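Long-range contacts in branched-chain phosphotransacylase (Enterococcus faecalis, PDB 1YCO), which probably transfers acyl groups, with branched-chain acyl groups as its likely substrates: residues Q16-A21 and T259-F263; Q69-L73 and A269-V273; L94-L100 and I243-K247; K238-T242 and H264-A269. All blocks are in the same frame, centred on the assembly; numbering follows the deposited sequence.

Contact 1. Residues Q16-A21 and T259-F263; sequences QLVKKA and TESKF
Both segments are helical: 16-21 is an inner part of helix 12-24, and 259-263 is the first part of helix 259-274. Their local axes approach to 9.6 Å with a crossing angle of -62°, and the nearest backbones are Leu17 and Thr259, CA to CA 5.8 Å. Thr259 CG2 lies 4.1 Å from Leu17 CA and 3.9 Å from Lys20 CD, its beta-branched methyl being short enough for the close backbones. Leu17, in the tp rotamer, reaches Lys262 CB with CD2 (3.9 Å) and Phe263 CB with CD1 (4.1 Å). The contact is a steep helix-helix crossing that joins an early helix of the chain to its C-terminal helix; behind it, Ala21 also touches Phe31 of strand 29-35. Phe263 (chi1 t) puts CE1 3.7 Å from Ala21 CA, where only a methyl side chain must be accommodated. Lys20 runs ttt before turning at chi4 (p). Lys20 CE lies over the Phe263 ring, 3.9 Å from the centroid (CH-pi), and Lys20 NZ is 4.9 Å from that centroid (cation-pi). A long, flexible lysine can thus cover the ring and still bridge charges: Lys20 NZ makes a salt bridge to Glu260 OE1 (2.9 Å), and it is also paired with Glu24 of its own helix.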
loop_
_atom_site.group_PDB
_atom_site.type_symbol
_atom_site.label_atom_id
_atom_site.label_comp_id
_atom_site.label_asym_id
_atom_site.label_seq_id
_atom_site.Cartn_x
_atom_site.Cartn_y
_atom_site.Cartn_z
ATOM N N GLN A 16 27.227 -8.101 12.689
ATOM C CA GLN A 16 26.662 -6.981 13.431
ATOM C C GLN A 16 25.341 -7.404 14.098
ATOM O O GLN A 16 25.021 -6.951 15.201
ATOM C CB GLN A 16 26.426 -5.801 12.479
ATOM C CG GLN A 16 26.783 -4.437 13.055
ATOM C CD GLN A 16 26.272 -3.283 12.194
ATOM O OE1 GLN A 16 26.498 -3.253 10.980
ATOM N NE2 GLN A 16 25.581 -2.327 12.822
ATOM N N LEU A 17 24.590 -8.278 13.424
ATOM C CA LEU A 17 23.301 -8.791 13.932
ATOM C C LEU A 17 23.498 -9.710 15.129
ATOM O O LEU A 17 22.843 -9.563 16.165
ATOM C CB LEU A 17 22.563 -9.581 12.840
ATOM C CG LEU A 17 21.274 -10.306 13.255
ATOM C CD1 LEU A 17 20.279 -9.297 13.820
ATOM C CD2 LEU A 17 20.662 -11.034 12.050
ATOM N N VAL A 18 24.397 -10.672 14.959
ATOM C CA VAL A 18 24.701 -11.626 16.011
ATOM C C VAL A 18 25.140 -10.881 17.271
ATOM O O VAL A 18 24.586 -11.090 18.357
ATOM C CB VAL A 18 25.801 -12.602 15.556
ATOM C CG1 VAL A 18 26.160 -13.548 16.689
ATOM C CG2 VAL A 18 25.316 -13.385 14.344
ATOM N N LYS A 19 26.121 -9.999 17.123
ATOM C CA LYS A 19 26.604 -9.234 18.266
ATOM C C LYS A 19 25.439 -8.546 18.981
ATOM O O LYS A 19 25.274 -8.673 20.203
ATOM C CB LYS A 19 27.643 -8.196 17.822
ATOM C CG LYS A 19 28.953 -8.817 17.372
ATOM C CD LYS A 19 30.034 -7.781 17.130
ATOM C CE LYS A 19 31.352 -8.455 16.720
ATOM N NZ LYS A 19 32.447 -7.480 16.391
ATOM N N LYS A 20 24.626 -7.827 18.212
ATOM C CA LYS A 20 23.477 -7.132 18.771
ATOM C C LYS A 20 22.555 -8.106 19.500
ATOM O O LYS A 20 22.169 -7.868 20.642
ATOM C CB LYS A 20 22.695 -6.422 17.661
ATOM C CG LYS A 20 21.502 -5.625 18.161
ATOM C CD LYS A 20 20.791 -4.929 17.008
ATOM C CE LYS A 20 19.588 -4.130 17.495
ATOM N NZ LYS A 20 19.955 -3.087 18.505
ATOM N N ALA A 21 22.219 -9.208 18.833
ATOM C CA ALA A 21 21.337 -10.216 19.405
ATOM C C ALA A 21 21.878 -10.823 20.689
ATOM O O ALA A 21 21.172 -10.879 21.695
ATOM C CB ALA A 21 21.075 -11.317 18.386
ATOM N N THR A 259 20.597 -3.311 10.298
ATOM C CA THR A 259 20.758 -4.216 11.416
ATOM C C THR A 259 19.509 -4.298 12.285
ATOM O O THR A 259 19.145 -5.377 12.776
ATOM C CB THR A 259 21.924 -3.786 12.288
ATOM O OG1 THR A 259 23.078 -3.591 11.464
ATOM C CG2 THR A 259 22.216 -4.859 13.337
ATOM N N GLU A 260 18.860 -3.154 12.485
ATOM C CA GLU A 260 17.639 -3.095 13.294
ATOM C C GLU A 260 16.513 -3.837 12.597
ATOM O O GLU A 260 15.644 -4.424 13.242
ATOM C CB GLU A 260 17.209 -1.642 13.537
ATOM C CG GLU A 260 18.046 -0.910 14.571
ATOM C CD GLU A 260 17.812 -1.416 15.988
ATOM O OE1 GLU A 260 18.599 -1.044 16.890
ATOM O OE2 GLU A 260 16.839 -2.173 16.206
ATOM N N SER A 261 16.541 -3.807 11.270
ATOM C CA SER A 261 15.523 -4.473 10.479
ATOM C C SER A 261 15.638 -5.987 10.645
ATOM O O SER A 261 14.646 -6.667 10.915
ATOM C CB SER A 261 15.667 -4.078 9.006
ATOM O OG SER A 261 14.768 -4.803 8.192
ATOM N N LYS A 262 16.843 -6.522 10.489
ATOM C CA LYS A 262 17.032 -7.961 10.644
ATOM C C LYS A 262 16.688 -8.360 12.074
ATOM O O LYS A 262 16.046 -9.384 12.304
ATOM C CB LYS A 262 18.479 -8.351 10.333
ATOM C CG LYS A 262 18.882 -8.118 8.894
ATOM C CD LYS A 262 20.396 -8.151 8.713
ATOM C CE LYS A 262 20.766 -7.857 7.260
ATOM N NZ LYS A 262 22.184 -7.437 7.086
ATOM N N PHE A 263 17.098 -7.528 13.026
ATOM C CA PHE A 263 16.855 -7.794 14.437
ATOM C C PHE A 263 15.358 -7.928 14.761
ATOM O O PHE A 263 14.958 -8.803 15.537
ATOM C CB PHE A 263 17.485 -6.693 15.300
ATOM C CG PHE A 263 17.489 -7.006 16.766
ATOM C CD1 PHE A 263 18.224 -8.080 17.259
ATOM C CD2 PHE A 263 16.732 -6.244 17.655
ATOM C CE1 PHE A 263 18.202 -8.400 18.620
ATOM C CE2 PHE A 263 16.701 -6.551 19.018
ATOM C CZ PHE A 263 17.436 -7.631 19.502
#

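Contact 2. Residues Q69-L73 and A269-V273; sequences QAQIL and AMRQV
Here the C-terminal helix packs on a five-stranded parallel sheet, the helix-on-sheet layer of a Rossmann-like alpha/beta domain. Segment 69-73 is a turn leading into strand 72-75, extended at Ile72 and Leu73, while 269-273 is helical throughout. Gln71 faces Val273 and Ile72 faces Ala269, each with CA atoms 6.9 Å apart.

Apolar packing dominates and is centred on Ile72, in the mt rotamer. Ile72 CD1 meets Ala269 CB and Met270 CG, both at 3.8 Å, and Ile72 CG1 meets Val273 CG2 at 3.5 Å. Alanine allows the isoleucine to come close to the helix, whose next turn supplies the valine. Gln71 adds an aliphatic contact, CB to Val273 CG1 at 3.9 Å.

Hydrogen bonds do not cross between the segments. The polar end of Gln71 turns from the helix, and its OE1 accepts a hydrogen bond from Thr3 N, on the neighbouring strand 2-7. Its backbone carbonyl does approach the helix: Gln71 O lies 3.5 Å from the Val273 methyl CG2.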
loop_
_atom_site.group_PDB
_atom_site.type_symbol
_atom_site.label_atom_id
_atom_site.label_comp_id
_atom_site.label_asym_id
_atom_site.label_seq_id
_atom_site.Cartn_x
_atom_site.Cartn_y
_atom_site.Cartn_z
ATOM N N GLN A 69 17.275 -29.554 16.117
ATOM C CA GLN A 69 18.661 -29.125 16.251
ATOM C C GLN A 69 18.692 -27.596 16.269
ATOM O O GLN A 69 19.436 -26.983 17.039
ATOM C CB GLN A 69 19.488 -29.664 15.083
ATOM C CG GLN A 69 20.948 -29.913 15.416
ATOM C CD GLN A 69 21.187 -31.286 16.020
ATOM O OE1 GLN A 69 21.093 -32.302 15.332
ATOM N NE2 GLN A 69 21.500 -31.320 17.308
ATOM N N ALA A 70 17.879 -26.990 15.411
ATOM C CA ALA A 70 17.773 -25.536 15.341
ATOM C C ALA A 70 16.286 -25.214 15.390
ATOM O O ALA A 70 15.466 -25.994 14.904
ATOM C CB ALA A 70 18.405 -25.013 14.051
ATOM N N GLN A 71 15.951 -24.074 15.991
ATOM C CA GLN A 71 14.563 -23.632 16.153
ATOM C C GLN A 71 14.186 -22.491 15.211
ATOM O O GLN A 71 13.012 -22.139 15.084
ATOM C CB GLN A 71 14.317 -23.165 17.594
ATOM C CG GLN A 71 14.422 -24.243 18.649
ATOM C CD GLN A 71 15.804 -24.882 18.721
ATOM O OE1 GLN A 71 16.807 -24.223 19.024
ATOM N NE2 GLN A 71 15.862 -26.175 18.423
ATOM N N ILE A 72 15.184 -21.890 14.577
ATOM C CA ILE A 72 14.927 -20.799 13.651
ATOM C C ILE A 72 15.917 -20.837 12.493
ATOM O O ILE A 72 17.108 -21.075 12.689
ATOM C CB ILE A 72 15.047 -19.421 14.341
ATOM C CG1 ILE A 72 13.994 -19.288 15.446
ATOM C CG2 ILE A 72 14.862 -18.310 13.317
ATOM C CD1 ILE A 72 14.212 -18.078 16.349
ATOM N N LEU A 73 15.414 -20.615 11.290
ATOM C CA LEU A 73 16.253 -20.594 10.110
ATOM C C LEU A 73 16.361 -19.139 9.653
ATOM O O LEU A 73 15.364 -18.414 9.639
ATOM C CB LEU A 73 15.626 -21.444 9.004
ATOM C CG LEU A 73 16.441 -21.559 7.714
ATOM C CD1 LEU A 73 17.773 -22.238 8.020
ATOM C CD2 LEU A 73 15.665 -22.350 6.688
ATOM N N ALA A 269 10.697 -13.979 15.238
ATOM C CA ALA A 269 10.873 -15.430 15.150
ATOM C C ALA A 269 11.101 -16.065 16.521
ATOM O O ALA A 269 10.510 -17.102 16.846
ATOM C CB ALA A 269 12.052 -15.763 14.221
ATOM N N MET A 270 11.972 -15.452 17.320
ATOM C CA MET A 270 12.244 -15.968 18.665
ATOM C C MET A 270 10.948 -15.969 19.477
ATOM O O MET A 270 10.675 -16.890 20.244
ATOM C CB MET A 270 13.296 -15.111 19.380
ATOM C CG MET A 270 14.716 -15.359 18.906
ATOM S SD MET A 270 15.924 -14.160 19.547
ATOM C CE MET A 270 15.748 -14.409 21.327
ATOM N N ARG A 271 10.146 -14.934 19.276
ATOM C CA ARG A 271 8.898 -14.802 19.997
ATOM C C ARG A 271 7.925 -15.939 19.672
ATOM O O ARG A 271 7.170 -16.372 20.535
ATOM C CB ARG A 271 8.279 -13.443 19.675
ATOM C CG ARG A 271 7.246 -12.949 20.665
ATOM C CD ARG A 271 7.504 -11.488 20.989
ATOM N NE ARG A 271 6.362 -10.626 20.696
ATOM C CZ ARG A 271 5.186 -10.690 21.311
ATOM N NH1 ARG A 271 4.976 -11.587 22.268
ATOM N NH2 ARG A 271 4.223 -9.838 20.975
ATOM N N GLN A 272 7.948 -16.431 18.435
ATOM C CA GLN A 272 7.056 -17.520 18.039
ATOM C C GLN A 272 7.577 -18.854 18.577
ATOM O O GLN A 272 6.811 -19.780 18.847
ATOM C CB GLN A 272 6.955 -17.612 16.514
ATOM C CG GLN A 272 6.560 -16.316 15.836
ATOM C CD GLN A 272 6.618 -16.398 14.312
ATOM O OE1 GLN A 272 7.063 -15.460 13.649
ATOM N NE2 GLN A 272 6.153 -17.505 13.756
ATOM N N VAL A 273 8.892 -18.940 18.729
ATOM C CA VAL A 273 9.519 -20.152 19.224
ATOM C C VAL A 273 9.233 -20.425 20.692
ATOM O O VAL A 273 8.948 -21.566 21.073
ATOM C CB VAL A 273 11.038 -20.111 19.025
ATOM C CG1 VAL A 273 11.698 -21.232 19.824
ATOM C CG2 VAL A 273 11.360 -20.249 17.545
#

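Contact 3. Residues L94-L100 and I243-K247; sequences LKNKPIL and IVGTK
This is a backbone contact between a loop and the end of a strand with the turn after it, made where the irregular segment 94-100 leads into strand 101-107 and 243-247 leaves the end of strand 238-244. A single bridge pairs Lys95 with Thr246, CA to CA 4.0 Å. It is an antiparallel, non-hydrogen-bonded pair flanked by two hydrogen bonds, Asn96 N to Gly245 O (2.9 Å) and Lys247 N to Leu94 O (3.0 Å). The loop then arches away through Pro98 and returns at Leu100, whose CA lies 3.4 Å from Val244 O in a CA-H...O contact. The bridge thus closes over the end of two neighbouring antiparallel strands of the mixed six-stranded sheet, 101-107 and 238-244. Gly245 has phi/psi 114/-28°, where a CB would jam against the preceding carbonyl and clash with Leu100 CD2 and Ile99 O; glycine alone suits. Leu100 (mt) fills the space beside it, CD2 3.5 Å from Thr246 CG2. Beside the bridge, Leu94 CD2 packs on Lys247 CG at 3.7 Å, while Lys95 NZ folds back to Lys97 O, 2.9 Å away.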
loop_
_atom_site.group_PDB
_atom_site.type_symbol
_atom_site.label_atom_id
_atom_site.label_comp_id
_atom_site.label_asym_id
_atom_site.label_seq_id
_atom_site.Cartn_x
_atom_site.Cartn_y
_atom_site.Cartn_z
ATOM N N LEU A 94 10.188 -30.263 6.478
ATOM C CA LEU A 94 9.970 -29.081 7.313
ATOM C C LEU A 94 8.547 -28.532 7.268
ATOM O O LEU A 94 7.943 -28.232 8.307
ATOM C CB LEU A 94 10.946 -27.967 6.937
ATOM C CG LEU A 94 12.372 -28.139 7.457
ATOM C CD1 LEU A 94 13.195 -26.933 7.029
ATOM C CD2 LEU A 94 12.362 -28.274 8.971
ATOM N N LYS A 95 8.026 -28.387 6.057
ATOM C CA LYS A 95 6.677 -27.879 5.847
ATOM C C LYS A 95 5.710 -28.758 6.640
ATOM O O LYS A 95 5.810 -29.984 6.604
ATOM C CB LYS A 95 6.358 -27.914 4.350
ATOM C CG LYS A 95 5.093 -27.202 3.921
ATOM C CD LYS A 95 5.052 -27.106 2.385
ATOM C CE LYS A 95 3.760 -26.484 1.880
ATOM N NZ LYS A 95 2.580 -27.294 2.254
ATOM N N ASN A 96 4.797 -28.129 7.373
ATOM C CA ASN A 96 3.836 -28.864 8.189
ATOM C C ASN A 96 2.483 -28.163 8.245
ATOM O O ASN A 96 1.724 -28.342 9.195
ATOM C CB ASN A 96 4.362 -29.034 9.617
ATOM C CG ASN A 96 4.140 -27.804 10.466
ATOM O OD1 ASN A 96 4.696 -26.743 10.200
ATOM N ND2 ASN A 96 3.299 -27.938 11.487
ATOM N N LYS A 97 2.198 -27.352 7.233
ATOM C CA LYS A 97 0.927 -26.637 7.125
ATOM C C LYS A 97 0.532 -26.702 5.664
ATOM O O LYS A 97 1.400 -26.704 4.789
ATOM C CB LYS A 97 1.080 -25.174 7.551
ATOM C CG LYS A 97 1.318 -24.983 9.028
ATOM C CD LYS A 97 0.158 -25.532 9.806
ATOM C CE LYS A 97 0.340 -25.340 11.284
ATOM N NZ LYS A 97 -0.868 -25.877 11.996
ATOM N N PRO A 98 -0.778 -26.757 5.379
ATOM C CA PRO A 98 -1.291 -26.825 4.004
ATOM C C PRO A 98 -0.476 -25.981 3.020
ATOM O O PRO A 98 -0.151 -26.432 1.917
ATOM C CB PRO A 98 -2.726 -26.330 4.154
ATOM C CG PRO A 98 -3.109 -26.873 5.486
ATOM C CD PRO A 98 -1.884 -26.628 6.346
ATOM N N ILE A 99 -0.141 -24.759 3.422
ATOM C CA ILE A 99 0.641 -23.869 2.566
ATOM C C ILE A 99 1.574 -22.969 3.378
ATOM O O ILE A 99 1.396 -22.799 4.580
ATOM C CB ILE A 99 -0.256 -22.933 1.732
ATOM C CG1 ILE A 99 -0.759 -21.795 2.609
ATOM C CG2 ILE A 99 -1.441 -23.696 1.145
ATOM C CD1 ILE A 99 -0.465 -20.424 2.040
ATOM N N LEU A 100 2.570 -22.399 2.707
ATOM C CA LEU A 100 3.497 -21.484 3.352
ATOM C C LEU A 100 2.996 -20.063 3.085
ATOM O O LEU A 100 2.412 -19.785 2.039
ATOM C CB LEU A 100 4.910 -21.634 2.771
ATOM C CG LEU A 100 5.671 -22.958 2.980
ATOM C CD1 LEU A 100 7.010 -22.903 2.249
ATOM C CD2 LEU A 100 5.886 -23.208 4.466
ATOM N N ILE A 243 8.579 -16.365 7.544
ATOM C CA ILE A 243 7.773 -17.231 6.703
ATOM C C ILE A 243 7.235 -18.276 7.677
ATOM O O ILE A 243 7.981 -18.809 8.494
ATOM C CB ILE A 243 8.620 -17.921 5.619
ATOM C CG1 ILE A 243 9.093 -16.885 4.594
ATOM C CG2 ILE A 243 7.808 -19.005 4.951
ATOM C CD1 ILE A 243 10.064 -17.433 3.556
ATOM N N VAL A 244 5.936 -18.536 7.605
ATOM C CA VAL A 244 5.304 -19.514 8.471
ATOM C C VAL A 244 4.793 -20.694 7.642
ATOM O O VAL A 244 4.756 -20.634 6.411
ATOM C CB VAL A 244 4.140 -18.888 9.295
ATOM C CG1 VAL A 244 4.701 -17.921 10.312
ATOM C CG2 VAL A 244 3.151 -18.182 8.375
ATOM N N GLY A 245 4.406 -21.765 8.329
ATOM C CA GLY A 245 3.940 -22.958 7.646
ATOM C C GLY A 245 4.899 -24.110 7.892
ATOM O O GLY A 245 4.515 -25.287 7.866
ATOM N N THR A 246 6.161 -23.771 8.123
ATOM C CA THR A 246 7.187 -24.773 8.395
ATOM C C THR A 246 7.213 -25.004 9.893
ATOM O O THR A 246 6.594 -24.252 10.639
ATOM C CB THR A 246 8.576 -24.282 7.928
ATOM O OG1 THR A 246 8.828 -22.974 8.465
ATOM C CG2 THR A 246 8.630 -24.215 6.409
ATOM N N LYS A 247 7.910 -26.039 10.345
ATOM C CA LYS A 247 7.952 -26.304 11.776
ATOM C C LYS A 247 8.945 -25.374 12.465
ATOM O O LYS A 247 9.101 -25.404 13.685
ATOM C CB LYS A 247 8.296 -27.774 12.042
ATOM C CG LYS A 247 9.509 -28.296 11.301
ATOM C CD LYS A 247 9.672 -29.800 11.516
ATOM C CE LYS A 247 8.427 -30.573 11.096
ATOM N NZ LYS A 247 8.643 -32.036 11.213
#

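Contact 4. Residues K238-T242 and H264-A269; sequences KVGGT and HSLRFA
His264, Thr242 and Phe268 lose the most surface where the extended strand segment 238-242 meets helix segment 264-269. The local axes approach to 5.9 Å and cross at -58°, and the closest backbones are Gly240 and Ser265, CA to CA only 3.7 Å. His264 (chi1 m) lies at the start of the strand: its CB is 3.3 Å from Val239 O, its CE1 3.9 Å from Lys238 CD, and Lys238 CB covers one ring face, so the lysine methylenes pack against the imidazole. Phe268 (chi1 t), one turn on, brings CD2 to 3.5 Å from Gly240 O and 3.7 Å from Thr242 CG2, and its ring edge faces Gly241 CA. Thr242 (chi1 p) uses that methyl again on Ala269 CB (3.9 Å), while its OG1 hydrogen-bonds with Gln272 OE1. Between these residues Gly240 permits the close approach: a CB there would clash with His264 O. In the space so gained, Ser265 OG accepts a nearly linear hydrogen bond from Gly241 N, 2.8 Å; serine is small enough to fit and polar enough to satisfy the amide. Such close contact at glycine is a helix-on-strand packing of an alpha/beta fold, here against strand 238-244 of the mixed sheet.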
loop_
_atom_site.group_PDB
_atom_site.type_symbol
_atom_site.label_atom_id
_atom_site.label_comp_id
_atom_site.label_asym_id
_atom_site.label_seq_id
_atom_site.Cartn_x
_atom_site.Cartn_y
_atom_site.Cartn_z
ATOM N N LYS A 238 7.872 -0.163 13.314
ATOM C CA LYS A 238 8.879 -1.210 13.454
ATOM C C LYS A 238 8.212 -2.442 12.846
ATOM O O LYS A 238 7.061 -2.750 13.158
ATOM C CB LYS A 238 9.228 -1.436 14.932
ATOM C CG LYS A 238 9.878 -0.219 15.588
ATOM C CD LYS A 238 10.495 -0.535 16.947
ATOM C CE LYS A 238 9.460 -1.040 17.946
ATOM N NZ LYS A 238 10.081 -1.367 19.257
ATOM N N VAL A 239 8.925 -3.127 11.964
ATOM C CA VAL A 239 8.370 -4.291 11.297
ATOM C C VAL A 239 9.327 -5.470 11.285
ATOM O O VAL A 239 10.526 -5.300 11.086
ATOM C CB VAL A 239 7.998 -3.963 9.836
ATOM C CG1 VAL A 239 7.299 -5.147 9.209
ATOM C CG2 VAL A 239 7.097 -2.737 9.788
ATOM N N GLY A 240 8.778 -6.658 11.515
ATOM C CA GLY A 240 9.556 -7.882 11.507
ATOM C C GLY A 240 8.768 -8.940 10.755
ATOM O O GLY A 240 7.539 -9.011 10.864
ATOM N N GLY A 241 9.451 -9.772 9.982
ATOM C CA GLY A 241 8.728 -10.787 9.230
ATOM C C GLY A 241 9.344 -12.167 9.228
ATOM O O GLY A 241 10.553 -12.331 9.354
ATOM N N THR A 242 8.498 -13.172 9.090
ATOM C CA THR A 242 8.963 -14.539 9.057
ATOM C C THR A 242 8.038 -15.319 8.151
ATOM O O THR A 242 6.861 -14.985 8.000
ATOM C CB THR A 242 8.914 -15.206 10.454
ATOM O OG1 THR A 242 7.552 -15.283 10.890
ATOM C CG2 THR A 242 9.717 -14.409 11.466
ATOM N N HIS A 264 14.538 -7.072 14.159
ATOM C CA HIS A 264 13.105 -7.115 14.396
ATOM C C HIS A 264 12.491 -8.442 13.939
ATOM O O HIS A 264 11.645 -9.005 14.630
ATOM C CB HIS A 264 12.395 -5.946 13.697
ATOM C CG HIS A 264 12.754 -4.598 14.245
ATOM N ND1 HIS A 264 13.028 -4.386 15.579
ATOM C CD2 HIS A 264 12.826 -3.383 13.648
ATOM C CE1 HIS A 264 13.254 -3.099 15.781
ATOM N NE2 HIS A 264 13.137 -2.470 14.628
ATOM N N SER A 265 12.919 -8.928 12.772
ATOM C CA SER A 265 12.416 -10.192 12.246
ATOM C C SER A 265 12.897 -11.329 13.138
ATOM O O SER A 265 12.134 -12.234 13.507
ATOM C CB SER A 265 12.891 -10.418 10.809
ATOM O OG SER A 265 12.282 -9.476 9.932
ATOM N N LEU A 266 14.174 -11.273 13.499
ATOM C CA LEU A 266 14.744 -12.285 14.375
ATOM C C LEU A 266 13.983 -12.291 15.704
ATOM O O LEU A 266 13.692 -13.350 16.273
ATOM C CB LEU A 266 16.229 -12.001 14.608
ATOM C CG LEU A 266 16.922 -12.852 15.668
ATOM C CD1 LEU A 266 16.604 -14.329 15.475
ATOM C CD2 LEU A 266 18.420 -12.596 15.578
ATOM N N ARG A 267 13.638 -11.096 16.174
ATOM C CA ARG A 267 12.911 -10.929 17.432
ATOM C C ARG A 267 11.513 -11.536 17.303
ATOM O O ARG A 267 10.973 -12.120 18.244
ATOM C CB ARG A 267 12.793 -9.434 17.765
ATOM C CG ARG A 267 12.354 -9.103 19.188
ATOM C CD ARG A 267 13.499 -9.280 20.172
ATOM N NE ARG A 267 13.348 -8.438 21.358
ATOM C CZ ARG A 267 13.557 -7.122 21.385
ATOM N NH1 ARG A 267 13.930 -6.483 20.285
ATOM N NH2 ARG A 267 13.400 -6.442 22.521
ATOM N N PHE A 268 10.934 -11.375 16.122
ATOM C CA PHE A 268 9.608 -11.888 15.855
ATOM C C PHE A 268 9.651 -13.418 15.843
ATOM O O PHE A 268 8.772 -14.069 16.407
ATOM C CB PHE A 268 9.124 -11.314 14.526
ATOM C CG PHE A 268 7.722 -11.689 14.169
ATOM C CD1 PHE A 268 6.746 -11.835 15.145
ATOM C CD2 PHE A 268 7.368 -11.874 12.839
ATOM C CE1 PHE A 268 5.436 -12.165 14.801
ATOM C CE2 PHE A 268 6.058 -12.205 12.486
ATOM C CZ PHE A 268 5.092 -12.352 13.468
ATOM N N ALA A 269 10.697 -13.979 15.238
ATOM C CA ALA A 269 10.873 -15.430 15.150
ATOM C C ALA A 269 11.101 -16.065 16.521
ATOM O O ALA A 269 10.510 -17.102 16.846
ATOM C CB ALA A 269 12.052 -15.763 14.221
#

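Contacts 1, 4 and 2 follow one another along helix 259-274, which meets helix 12-24 first, then strand 238-244 of the mixed sheet, then strand 72-75 of the parallel sheet, so the C-terminal helix binds both sheets. Contact 4 lies about 11 Å, centre to centre, from each of the other two. Leu266 CD2 connects it to contact 1, 4.1 Å from Ala21 CB; Ala269 belongs to both contact 4 and contact 2, which are also joined by Gln272 OE1 and Thr242 OG1, 2.8 Å apart. Contact 3 continues strand 238-244 and touches contact 2 through Gln272 NE2 and Val244 CG1 (3.8 Å); its centre is about 25 Å from that of contact 1.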